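Local coordinates for Xaa-Pro Dipeptidase (Alteromonas macleodii, PDB 2QS8), which probably hydrolyses dipeptides or trims C-terminal residues from short peptides as a metal-dependent carboxypeptidase of the amidohydrolase superfamily, at residues Thr60-Leu65 with Asp382-Lys387; Leu65-Val70 with Ile323-Asp328; Gly106-Arg111 with Asp401-Asp406. One frame throughout, in Å; residues are numbered along the deposited sequence.

Contact 1 of 3, residues Thr60-Leu65 with Asp382-Lys387; sequences TVLPGL and DLIAVK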
loop_
_atom_site.group_PDB
_atom_site.type_symbol
_atom_site.label_atom_id
_atom_site.label_comp_id
_atom_site.label_asym_id
_atom_site.label_seq_id
_atom_site.Cartn_x
_atom_site.Cartn_y
_atom_site.Cartn_z
ATOM N N THR A 60 -15.145 10.109 -55.264
ATOM C CA THR A 60 -16.040 9.399 -54.375
ATOM C C THR A 60 -15.756 10.041 -53.021
ATOM O O THR A 60 -14.611 10.073 -52.572
ATOM C CB THR A 60 -15.721 7.899 -54.297
ATOM O OG1 THR A 60 -16.001 7.277 -55.560
ATOM C CG2 THR A 60 -16.550 7.233 -53.199
ATOM N N VAL A 61 -16.796 10.585 -52.397
ATOM C CA VAL A 61 -16.665 11.239 -51.106
ATOM C C VAL A 61 -17.041 10.269 -49.987
ATOM O O VAL A 61 -17.954 9.447 -50.138
ATOM C CB VAL A 61 -17.574 12.498 -51.029
ATOM C CG1 VAL A 61 -17.539 13.090 -49.628
ATOM C CG2 VAL A 61 -17.117 13.533 -52.053
ATOM N N LEU A 62 -16.314 10.351 -48.876
ATOM C CA LEU A 62 -16.585 9.505 -47.720
ATOM C C LEU A 62 -16.442 10.359 -46.463
ATOM O O LEU A 62 -15.914 11.472 -46.509
ATOM C CB LEU A 62 -15.589 8.338 -47.639
ATOM C CG LEU A 62 -15.249 7.520 -48.889
ATOM C CD1 LEU A 62 -14.128 8.205 -49.649
ATOM C CD2 LEU A 62 -14.820 6.117 -48.500
ATOM N N PRO A 63 -16.950 9.871 -45.327
ATOM C CA PRO A 63 -16.779 10.713 -44.145
ATOM C C PRO A 63 -15.331 10.524 -43.682
ATOM O O PRO A 63 -14.675 9.573 -44.106
ATOM C CB PRO A 63 -17.814 10.160 -43.166
ATOM C CG PRO A 63 -17.961 8.736 -43.566
ATOM C CD PRO A 63 -17.861 8.746 -45.068
ATOM N N GLY A 64 -14.826 11.434 -42.855
ATOM C CA GLY A 64 -13.462 11.310 -42.376
ATOM C C GLY A 64 -13.197 9.950 -41.760
ATOM O O GLY A 64 -14.010 9.451 -40.993
ATOM N N LEU A 65 -12.065 9.342 -42.090
ATOM C CA LEU A 65 -11.730 8.027 -41.550
ATOM C C LEU A 65 -11.134 8.091 -40.130
ATOM O O LEU A 65 -10.539 9.095 -39.742
ATOM C CB LEU A 65 -10.757 7.323 -42.505
ATOM C CG LEU A 65 -11.300 7.157 -43.935
ATOM C CD1 LEU A 65 -10.209 6.590 -44.833
ATOM C CD2 LEU A 65 -12.523 6.253 -43.928
ATOM N N ASP A 382 -16.506 16.648 -41.524
ATOM C CA ASP A 382 -15.248 15.933 -41.674
ATOM C C ASP A 382 -15.456 15.028 -42.888
ATOM O O ASP A 382 -16.156 14.016 -42.804
ATOM C CB ASP A 382 -14.956 15.086 -40.428
ATOM C CG ASP A 382 -14.271 15.878 -39.322
ATOM O OD1 ASP A 382 -14.339 17.127 -39.339
ATOM O OD2 ASP A 382 -13.668 15.242 -38.426
ATOM N N LEU A 383 -14.862 15.403 -44.017
ATOM C CA LEU A 383 -15.022 14.629 -45.244
ATOM C C LEU A 383 -13.738 14.434 -46.039
ATOM O O LEU A 383 -12.825 15.260 -46.002
ATOM C CB LEU A 383 -16.051 15.293 -46.170
ATOM C CG LEU A 383 -17.401 15.762 -45.622
ATOM C CD1 LEU A 383 -17.225 17.114 -44.946
ATOM C CD2 LEU A 383 -18.413 15.870 -46.768
ATOM N N ILE A 384 -13.686 13.333 -46.774
ATOM C CA ILE A 384 -12.541 13.042 -47.613
ATOM C C ILE A 384 -13.064 12.626 -48.983
ATOM O O ILE A 384 -14.251 12.322 -49.140
ATOM C CB ILE A 384 -11.681 11.888 -47.043
ATOM C CG1 ILE A 384 -12.487 10.588 -47.044
ATOM C CG2 ILE A 384 -11.220 12.229 -45.632
ATOM C CD1 ILE A 384 -11.647 9.343 -46.796
ATOM N N ALA A 385 -12.181 12.618 -49.974
ATOM C CA ALA A 385 -12.559 12.234 -51.324
ATOM C C ALA A 385 -11.397 11.492 -51.959
ATOM O O ALA A 385 -10.255 11.674 -51.562
ATOM C CB ALA A 385 -12.909 13.459 -52.133
ATOM N N VAL A 386 -11.692 10.649 -52.943
ATOM C CA VAL A 386 -10.660 9.876 -53.621
ATOM C C VAL A 386 -11.146 9.550 -55.022
ATOM O O VAL A 386 -12.350 9.439 -55.243
ATOM C CB VAL A 386 -10.384 8.552 -52.870
ATOM C CG1 VAL A 386 -11.654 7.719 -52.789
ATOM C CG2 VAL A 386 -9.286 7.776 -53.561
ATOM N N LYS A 387 -10.217 9.417 -55.966
ATOM C CA LYS A 387 -10.568 9.075 -57.337
ATOM C C LYS A 387 -10.679 7.561 -57.418
ATOM O O LYS A 387 -9.718 6.840 -57.148
ATOM C CB LYS A 387 -9.495 9.562 -58.309
ATOM C CG LYS A 387 -9.422 11.069 -58.460
ATOM C CD LYS A 387 -8.300 11.458 -59.414
ATOM C CE LYS A 387 -8.122 12.966 -59.493
ATOM N NZ LYS A 387 -6.964 13.349 -60.362
#
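Ile384 packs the end of its side chain against Leu62 and Leu65, and it has the largest share of the buried area. Its CG1 stands between the backbone N and the carbonyl carbon (chi1 65°), which aims the chain end at segment 60-65 while CG2 faces Gly64. Leu62 crosses the CG1 branch obliquely, with CB 3.9 Å from Ile384 CG1, and its CD1 also touches Val386 CG1. Leu65 lies nearly at a right angle to Ile384, its CG 3.6 Å from Ile384 CD1, so the tip of the isoleucine abuts the branch point of the leucine. The side chains of Val61 and Ala385 lie on the other face of the sheet. Val61 CG1, anti to the backbone N, reaches back along the partner strand to Leu383 CD2 at 4.1 Å.

The strands run antiparallel, 150° between their directions. Thr60 pairs with Val386 and Leu62 with Ile384 as hydrogen-bonded pairs, and the reciprocal bonds between Leu62 and Ile384 are nearly straight at both hydrogens. Val61 and Ala385 form the non-hydrogen-bonded pair between them, their CA atoms 4.2 Å apart. Gly64 N extends the series to Asp382 O at 2.9 Å, but here the donor stands 57° above the carbonyl plane, not on a lone pair. Asp382 sends its carboxylate elsewhere, to a salt bridge with Arg136 and a bond from Asp406 N.

Every touching residue is buried. Five main-chain bonds join the strands, the outward-facing main chains of Val61, Leu383 and Ala385 are met by neighbouring segments, and Thr60 OG1 bonds to Gly388 O. With aliphatic groups closing over both faces, this combination anchors the late strand 383-386 to the strand leading into the barrel.

Contact 2 of 3, residues Leu65-Val70 with Ile323-Asp328; sequences LMDMHV and IAFGTD. With MG (magnesium ion), chain C; MET (methionine), chain D.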
loop_
_atom_site.group_PDB
_atom_site.type_symbol
_atom_site.label_atom_id
_atom_site.label_comp_id
_atom_site.label_asym_id
_atom_site.label_seq_id
_atom_site.Cartn_x
_atom_site.Cartn_y
_atom_site.Cartn_z
ATOM N N LEU A 65 -12.065 9.342 -42.090
ATOM C CA LEU A 65 -11.730 8.027 -41.550
ATOM C C LEU A 65 -11.134 8.091 -40.130
ATOM O O LEU A 65 -10.539 9.095 -39.742
ATOM C CB LEU A 65 -10.757 7.323 -42.505
ATOM C CG LEU A 65 -11.300 7.157 -43.935
ATOM C CD1 LEU A 65 -10.209 6.590 -44.833
ATOM C CD2 LEU A 65 -12.523 6.253 -43.928
HETATM N N MSE A 66 -11.301 7.010 -39.376
HETATM C CA MSE A 66 -10.794 6.936 -38.010
HETATM C C MSE A 66 -9.919 5.710 -37.731
HETATM O O MSE A 66 -10.212 4.612 -38.198
HETATM C CB MSE A 66 -11.967 6.936 -37.036
HETATM C CG MSE A 66 -12.762 8.203 -37.060
HETATM SE SE MSE A 66 -14.115 8.237 -35.629
HETATM C CE MSE A 66 -15.491 9.335 -36.488
ATOM N N ASP A 67 -8.840 5.910 -36.980
ATOM C CA ASP A 67 -7.925 4.823 -36.625
ATOM C C ASP A 67 -7.922 4.750 -35.095
ATOM O O ASP A 67 -7.458 5.658 -34.425
ATOM C CB ASP A 67 -6.513 5.118 -37.159
ATOM C CG ASP A 67 -5.601 3.903 -37.110
ATOM O OD1 ASP A 67 -5.766 3.062 -36.203
ATOM O OD2 ASP A 67 -4.705 3.796 -37.979
HETATM N N MSE A 68 -8.466 3.664 -34.554
HETATM C CA MSE A 68 -8.565 3.485 -33.104
HETATM C C MSE A 68 -7.262 3.086 -32.397
HETATM O O MSE A 68 -7.274 2.871 -31.184
HETATM C CB MSE A 68 -9.604 2.411 -32.788
HETATM C CG MSE A 68 -10.999 2.665 -33.322
HETATM SE SE MSE A 68 -11.651 4.296 -32.484
HETATM C CE MSE A 68 -11.928 3.786 -30.630
ATOM N N HIS A 69 -6.158 2.966 -33.131
ATOM C CA HIS A 69 -4.918 2.526 -32.496
ATOM C C HIS A 69 -3.657 3.028 -33.189
ATOM O O HIS A 69 -3.120 2.371 -34.082
ATOM C CB HIS A 69 -4.914 0.995 -32.437
ATOM C CG HIS A 69 -3.923 0.413 -31.474
ATOM N ND1 HIS A 69 -4.293 -0.446 -30.462
ATOM C CD2 HIS A 69 -2.576 0.522 -31.403
ATOM C CE1 HIS A 69 -3.214 -0.845 -29.811
ATOM N NE2 HIS A 69 -2.159 -0.273 -30.363
ATOM N N VAL A 70 -3.186 4.195 -32.769
ATOM C CA VAL A 70 -1.983 4.770 -33.360
ATOM C C VAL A 70 -1.021 5.240 -32.271
ATOM O O VAL A 70 -1.433 5.482 -31.136
ATOM C CB VAL A 70 -2.310 5.977 -34.291
ATOM C CG1 VAL A 70 -3.222 5.523 -35.437
ATOM C CG2 VAL A 70 -2.953 7.096 -33.494
ATOM N N ILE A 323 -16.553 -4.821 -34.566
ATOM C CA ILE A 323 -15.224 -4.463 -35.021
ATOM C C ILE A 323 -15.081 -2.996 -35.392
ATOM O O ILE A 323 -15.926 -2.430 -36.085
ATOM C CB ILE A 323 -14.830 -5.330 -36.245
ATOM C CG1 ILE A 323 -14.611 -6.780 -35.796
ATOM C CG2 ILE A 323 -13.596 -4.765 -36.924
ATOM C CD1 ILE A 323 -14.314 -7.758 -36.924
ATOM N N ALA A 324 -13.997 -2.385 -34.912
ATOM C CA ALA A 324 -13.692 -0.990 -35.202
ATOM C C ALA A 324 -12.271 -0.933 -35.770
ATOM O O ALA A 324 -11.379 -1.650 -35.304
ATOM C CB ALA A 324 -13.793 -0.145 -33.936
ATOM N N PHE A 325 -12.081 -0.085 -36.777
ATOM C CA PHE A 325 -10.797 0.086 -37.458
ATOM C C PHE A 325 -9.618 0.518 -36.554
ATOM O O PHE A 325 -9.699 1.527 -35.847
ATOM C CB PHE A 325 -10.969 1.111 -38.580
ATOM C CG PHE A 325 -9.820 1.166 -39.534
ATOM C CD1 PHE A 325 -9.811 0.366 -40.668
ATOM C CD2 PHE A 325 -8.761 2.037 -39.320
ATOM C CE1 PHE A 325 -8.771 0.439 -41.578
ATOM C CE2 PHE A 325 -7.720 2.115 -40.220
ATOM C CZ PHE A 325 -7.723 1.314 -41.355
ATOM N N GLY A 326 -8.527 -0.244 -36.616
ATOM C CA GLY A 326 -7.336 0.044 -35.833
ATOM C C GLY A 326 -6.111 -0.635 -36.432
ATOM O O GLY A 326 -6.137 -1.833 -36.691
ATOM N N THR A 327 -5.026 0.107 -36.604
ATOM C CA THR A 327 -3.829 -0.427 -37.257
ATOM C C THR A 327 -2.552 -0.667 -36.427
ATOM O O THR A 327 -1.728 -1.512 -36.774
ATOM C CB THR A 327 -3.431 0.500 -38.414
ATOM O OG1 THR A 327 -2.898 1.714 -37.873
ATOM C CG2 THR A 327 -4.665 0.861 -39.254
ATOM N N ASP A 328 -2.399 0.088 -35.345
ATOM C CA ASP A 328 -1.216 0.023 -34.503
ATOM C C ASP A 328 -0.060 0.662 -35.280
ATOM O O ASP A 328 1.092 0.207 -35.221
ATOM C CB ASP A 328 -0.867 -1.420 -34.101
ATOM C CG ASP A 328 0.059 -1.485 -32.880
ATOM O OD1 ASP A 328 0.407 -0.428 -32.311
ATOM O OD2 ASP A 328 0.437 -2.600 -32.469
HETATM MG MG MG C . 0.147 -0.483 -29.714
HETATM N N MET D . 2.336 -3.626 -30.423
HETATM C CA MET D . 1.872 -5.043 -30.351
HETATM C C MET D . 2.768 -5.889 -29.449
HETATM O O MET D . 2.282 -6.926 -28.953
HETATM C CB MET D . 1.854 -5.653 -31.751
HETATM C CG MET D . 1.333 -7.064 -31.779
HETATM S SD MET D . 1.132 -7.628 -33.432
HETATM C CE MET D . -0.235 -6.619 -33.929
HETATM O OXT MET D . 3.943 -5.506 -29.262
#
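The imidazole of His69 and the carboxylate of Asp328 run alongside each other in the same sense, with their planes 66° apart. His69 NE2 and Asp328 OD1 are 3.2 Å apart but are not hydrogen-bonded; both are ligands of the magnesium ion, NE2 at 2.4 Å and OD1 at 2.6 Å. A second ring, that of Phe325, receives Asp67 CA at its edge, near the ring plane, and meets the rings of Phe107 and Phe341 at shallow angles of about 30°.

The Asp67 carboxylate fastens the two segments together. With CG anti to the backbone N (chi1 -167°), it offers OD2 to Thr327 OG1 through the syn lone pair, at 2.8 Å. OD1 accepts twice, from Thr327 N at 3.1 Å and from His69 N, and the two donors come from opposite faces of the carboxylate plane. The second of these bonds makes an Asx turn that sets the backbone leading to the metal ligand. Met68 N to Phe325 O and Asp328 N to His69 O add main-chain links.

Glu254 holds His69 ND1, leaving NE2 for the metal, and Asp328 OD2 accepts from the amino N of the bound methionine at 3.0 Å. His69, His71 and Asp328 together form the magnesium site, matching the His-x-His pair and late aspartate typical of amidohydrolase TIM barrels.

Contact 3 of 3, residues Gly106-Arg111 with Asp401-Asp406; sequences GFTTVR and DVVIKD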
loop_
_atom_site.group_PDB
_atom_site.type_symbol
_atom_site.label_atom_id
_atom_site.label_comp_id
_atom_site.label_asym_id
_atom_site.label_seq_id
_atom_site.Cartn_x
_atom_site.Cartn_y
_atom_site.Cartn_z
ATOM N N GLY A 106 -6.221 10.890 -45.088
ATOM C CA GLY A 106 -7.652 10.698 -44.937
ATOM C C GLY A 106 -8.191 10.438 -43.536
ATOM O O GLY A 106 -9.407 10.409 -43.348
ATOM N N PHE A 107 -7.319 10.238 -42.555
ATOM C CA PHE A 107 -7.798 9.993 -41.197
ATOM C C PHE A 107 -7.884 11.290 -40.402
ATOM O O PHE A 107 -6.880 11.836 -39.945
ATOM C CB PHE A 107 -6.916 8.959 -40.497
ATOM C CG PHE A 107 -7.053 7.581 -41.076
ATOM C CD1 PHE A 107 -6.468 7.264 -42.297
ATOM C CD2 PHE A 107 -7.825 6.618 -40.437
ATOM C CE1 PHE A 107 -6.655 6.009 -42.871
ATOM C CE2 PHE A 107 -8.015 5.370 -41.005
ATOM C CZ PHE A 107 -7.428 5.063 -42.225
ATOM N N THR A 108 -9.117 11.768 -40.255
ATOM C CA THR A 108 -9.411 13.013 -39.560
ATOM C C THR A 108 -9.546 12.854 -38.046
ATOM O O THR A 108 -9.495 13.828 -37.301
ATOM C CB THR A 108 -10.699 13.639 -40.142
ATOM O OG1 THR A 108 -11.742 12.653 -40.182
ATOM C CG2 THR A 108 -10.429 14.176 -41.548
ATOM N N THR A 109 -9.730 11.627 -37.588
ATOM C CA THR A 109 -9.838 11.379 -36.165
ATOM C C THR A 109 -9.065 10.109 -35.842
ATOM O O THR A 109 -9.151 9.129 -36.580
ATOM C CB THR A 109 -11.316 11.191 -35.703
ATOM O OG1 THR A 109 -12.066 12.381 -35.953
ATOM C CG2 THR A 109 -11.373 10.903 -34.200
ATOM N N VAL A 110 -8.298 10.134 -34.754
ATOM C CA VAL A 110 -7.541 8.961 -34.332
ATOM C C VAL A 110 -7.571 8.831 -32.818
ATOM O O VAL A 110 -7.800 9.803 -32.102
ATOM C CB VAL A 110 -6.041 9.018 -34.774
ATOM C CG1 VAL A 110 -5.936 9.069 -36.290
ATOM C CG2 VAL A 110 -5.349 10.230 -34.162
ATOM N N ARG A 111 -7.358 7.611 -32.344
ATOM C CA ARG A 111 -7.297 7.339 -30.924
ATOM C C ARG A 111 -5.854 6.873 -30.641
ATOM O O ARG A 111 -5.471 5.772 -31.050
ATOM C CB ARG A 111 -8.291 6.228 -30.538
ATOM C CG ARG A 111 -8.436 6.009 -29.032
ATOM C CD ARG A 111 -9.391 4.855 -28.670
ATOM N NE ARG A 111 -8.902 3.566 -29.148
ATOM C CZ ARG A 111 -9.358 2.390 -28.743
ATOM N NH1 ARG A 111 -10.332 2.324 -27.845
ATOM N NH2 ARG A 111 -8.817 1.275 -29.209
ATOM N N ASP A 401 -7.159 12.280 -51.883
ATOM C CA ASP A 401 -6.597 13.561 -52.296
ATOM C C ASP A 401 -7.350 14.792 -51.795
ATOM O O ASP A 401 -7.011 15.925 -52.146
ATOM C CB ASP A 401 -6.481 13.605 -53.825
ATOM C CG ASP A 401 -7.834 13.642 -54.518
ATOM O OD1 ASP A 401 -8.724 12.850 -54.142
ATOM O OD2 ASP A 401 -8.003 14.465 -55.442
ATOM N N VAL A 402 -8.369 14.573 -50.971
ATOM C CA VAL A 402 -9.132 15.682 -50.421
ATOM C C VAL A 402 -9.446 15.392 -48.966
ATOM O O VAL A 402 -9.971 14.332 -48.631
ATOM C CB VAL A 402 -10.469 15.919 -51.205
ATOM C CG1 VAL A 402 -11.327 16.972 -50.496
ATOM C CG2 VAL A 402 -10.171 16.391 -52.616
ATOM N N VAL A 403 -9.120 16.332 -48.096
ATOM C CA VAL A 403 -9.382 16.153 -46.682
ATOM C C VAL A 403 -9.961 17.434 -46.116
ATOM O O VAL A 403 -9.321 18.485 -46.168
ATOM C CB VAL A 403 -8.088 15.801 -45.900
ATOM C CG1 VAL A 403 -8.400 15.632 -44.420
ATOM C CG2 VAL A 403 -7.460 14.536 -46.465
ATOM N N ILE A 404 -11.181 17.333 -45.592
ATOM C CA ILE A 404 -11.867 18.464 -44.981
ATOM C C ILE A 404 -12.120 18.123 -43.524
ATOM O O ILE A 404 -12.620 17.049 -43.209
ATOM C CB ILE A 404 -13.223 18.754 -45.659
ATOM C CG1 ILE A 404 -12.996 19.088 -47.139
ATOM C CG2 ILE A 404 -13.908 19.915 -44.958
ATOM C CD1 ILE A 404 -14.268 19.279 -47.954
ATOM N N LYS A 405 -11.770 19.039 -42.637
ATOM C CA LYS A 405 -11.958 18.806 -41.216
ATOM C C LYS A 405 -12.566 20.040 -40.579
ATOM O O LYS A 405 -12.046 21.145 -40.729
ATOM C CB LYS A 405 -10.616 18.495 -40.558
ATOM C CG LYS A 405 -10.678 18.351 -39.046
ATOM C CD LYS A 405 -9.295 18.597 -38.461
ATOM C CE LYS A 405 -9.318 18.682 -36.958
ATOM N NZ LYS A 405 -7.995 19.128 -36.464
ATOM N N ASP A 406 -13.673 19.832 -39.874
ATOM C CA ASP A 406 -14.392 20.909 -39.212
ATOM C C ASP A 406 -14.821 21.980 -40.216
ATOM O O ASP A 406 -14.766 23.176 -39.931
ATOM C CB ASP A 406 -13.517 21.525 -38.114
ATOM C CG ASP A 406 -14.325 22.007 -36.925
ATOM O OD1 ASP A 406 -15.143 21.215 -36.395
ATOM O OD2 ASP A 406 -14.136 23.171 -36.512
#
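Thr108 and Val403 make the main apolar contact, methyl against methyl: Thr108 CG2 lies 3.8 Å from Val403 CG1, and the two side chains pass one another antiparallel. The threonine rotamer explains which group does the touching, since OG1 sits between the backbone N and the carbonyl carbon (chi1 50°) and CG2 is left directed at segment 401-406. The same methyl approaches Ile404 O at 4.0 Å and, more loosely, Lys405 CB. The other methyl of Val403, CG2, rests against the main chain of Gly106, 4.1 Å from its N.

Gly106 closes the C-terminal end of helix 88-104 in a Schellman motif, with positive phi, and the chain then enters the barrel strand 107-112. Strand 401-405 belongs to the smaller beta region beside the barrel, and a classic beta bulge at its start places Asp401 and Val402 together opposite Ala385. The strand axes approach to 8.1 Å at 47°, too far apart for direct strand pairing.

The polar end of Lys405 looks to another partner, NZ bonding to Gly134 O.

How the contacts relate
The contacts follow strand 60-67 from the small beta region into the barrel. Contact 1 sits on its first half and contact 2 takes over at Leu65, their centres 16 Å apart, with contact 2 nested within the chain loop that contact 1 closes. Contact 3 lies about 8 Å from contact 1 and 13 Å from contact 2, centre to centre, and its segments alternate along the chain with those of both. All three reach one mixed sheet, contact 2 through its first segment: strand 107-112 flanks strand 60-67, and strand 400-405 flanks strand 383-386. One mixed sheet thus ties the late strands 383-386 and 400-405 to the strand that leads to the metal ligands His69 and His71.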